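Local coordinates for protein mannan endo-1,4-beta-mannosidase (Cryptopygus antarcticus, PDB 4OOU) that hydrolyses internal beta-1,4-mannosidic linkages in mannans, galactomannans and glucomannans, releasing mainly short manno-oligosaccharides, at residues 224-229 with 236-241. Residues are numbered along the deposited sequence; the frame is centred on the assembly and turned at random.
Sequences WISSAI and ALVTVG
Val-238 sets its two methyls against helix 215-232, where Ser-226 and Ile-229, one turn apart, receive them. Val-238 CB lies 4.1 Å from Ser-226 OG. Val-238 CG1 stands anti to the backbone N (chi1 -175°) and is 4.2 Å from the same Ser-226 OG. Val-238 CG2 comes slightly closer to Ser-226 OG, at 4.0 Å. This branch also meets Ile-229, with Val-238 CG2 to Ile-229 CG2 at 4.2 Å, and these two side chains approach tip to tip. On Ile-229, CG2 is the branch anti to the backbone N, and this position lets it reach both Val-238 CG2 and Ala-236 CB. Ile-229 CG2 touches Ala-236 CB at 3.8 Å. One isoleucine methyl therefore bridges two residues of 236-241.

All four residues are buried, and no hydrogen bond crosses between 224-229 and 236-241. Ser-226 OG hydrogen-bonds to the carbonyl O of Ile-273, so towards Val-238 it makes only van der Waals contact. Trp-176 of strand 173-177 touches both Ile-229 and Ala-236.

The contact joins a helix of the TIM barrel to the strand that follows it in the chain. Strand 238-241 runs parallel to 173-177, so helix 215-232 belongs to a beta-alpha-beta crossover. Asn-180, which binds substrate, lies about 12 Å from Val-238, side chain to side chain. The chemistry is methyl against methyl, beside a hydroxyl already bonded to a carbonyl. Within these two segments the contact is thus van der Waals packing, without a direct polar link.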
# COMPACT_ATOMS: atom_id res chain seq x y z
N TRP A 224 -7.06 14.33 3.53
CA TRP A 224 -8.18 14.21 4.45
C TRP A 224 -8.25 12.82 5.04
O TRP A 224 -8.52 12.66 6.24
CB TRP A 224 -9.51 14.53 3.79
CG TRP A 224 -9.75 15.96 3.55
CD1 TRP A 224 -8.84 16.88 3.16
CD2 TRP A 224 -11.00 16.66 3.65
NE1 TRP A 224 -9.43 18.10 3.01
CE2 TRP A 224 -10.76 18.00 3.30
CE3 TRP A 224 -12.31 16.28 4.01
CZ2 TRP A 224 -11.76 18.98 3.29
CZ3 TRP A 224 -13.32 17.26 4.00
CH2 TRP A 224 -13.04 18.60 3.64
N ILE A 225 -8.03 11.80 4.20
CA ILE A 225 -8.19 10.44 4.67
C ILE A 225 -7.13 10.03 5.70
O ILE A 225 -7.46 9.46 6.74
CB ILE A 225 -8.27 9.45 3.51
CG1 ILE A 225 -9.56 9.68 2.73
CG2 ILE A 225 -8.28 8.02 4.03
CD1 ILE A 225 -9.59 8.97 1.39
N SER A 226 -5.86 10.34 5.40
CA SER A 226 -4.76 10.12 6.35
C SER A 226 -5.02 10.87 7.65
O SER A 226 -4.78 10.36 8.76
CB SER A 226 -3.46 10.62 5.76
OG SER A 226 -2.38 10.45 6.65
N SER A 227 -5.51 12.10 7.52
CA SER A 227 -5.67 12.90 8.69
C SER A 227 -6.54 12.14 9.66
O SER A 227 -6.27 12.14 10.86
CB SER A 227 -6.25 14.28 8.41
OG SER A 227 -6.46 14.93 9.67
N ALA A 228 -7.58 11.48 9.15
CA ALA A 228 -8.61 10.93 10.01
C ALA A 228 -8.18 9.58 10.60
O ALA A 228 -8.55 9.22 11.76
CB ALA A 228 -9.92 10.82 9.25
N ILE A 229 -7.39 8.84 9.83
CA ILE A 229 -6.73 7.66 10.37
C ILE A 229 -5.80 8.05 11.55
O ILE A 229 -5.85 7.46 12.63
CB ILE A 229 -5.87 6.95 9.31
CG1 ILE A 229 -6.74 6.48 8.13
CG2 ILE A 229 -5.14 5.77 9.96
CD1 ILE A 229 -6.00 5.94 6.93
N ALA A 236 -0.61 4.93 13.81
CA ALA A 236 -0.87 4.26 12.54
C ALA A 236 0.02 4.78 11.37
O ALA A 236 0.38 5.98 11.26
CB ALA A 236 -2.35 4.35 12.17
N LEU A 237 0.37 3.84 10.52
CA LEU A 237 1.28 4.08 9.42
C LEU A 237 0.45 4.20 8.15
O LEU A 237 -0.39 3.35 7.86
CB LEU A 237 2.29 2.93 9.32
CG LEU A 237 3.35 2.81 10.42
CD1 LEU A 237 4.35 1.76 9.95
CD2 LEU A 237 4.07 4.13 10.73
N VAL A 238 0.69 5.24 7.38
CA VAL A 238 -0.08 5.42 6.17
C VAL A 238 0.86 5.51 5.01
O VAL A 238 1.96 6.08 5.16
CB VAL A 238 -0.96 6.64 6.23
CG1 VAL A 238 -1.82 6.69 4.98
CG2 VAL A 238 -1.86 6.56 7.46
N THR A 239 0.43 4.93 3.88
CA THR A 239 1.16 5.01 2.63
C THR A 239 0.22 5.23 1.47
O THR A 239 -1.00 5.28 1.60
CB THR A 239 2.01 3.73 2.40
OG1 THR A 239 2.99 3.91 1.37
CG2 THR A 239 1.14 2.59 2.01
N VAL A 240 0.85 5.38 0.32
CA VAL A 240 0.24 5.47 -0.96
C VAL A 240 1.26 4.76 -1.89
O VAL A 240 2.46 4.99 -1.77
CB VAL A 240 0.07 6.93 -1.38
CG1 VAL A 240 -0.33 7.04 -2.84
CG2 VAL A 240 -0.96 7.60 -0.49
N GLY A 241 0.77 3.90 -2.77
CA GLY A 241 1.65 3.11 -3.64
C GLY A 241 1.57 3.62 -5.08
O GLY A 241 0.61 3.33 -5.80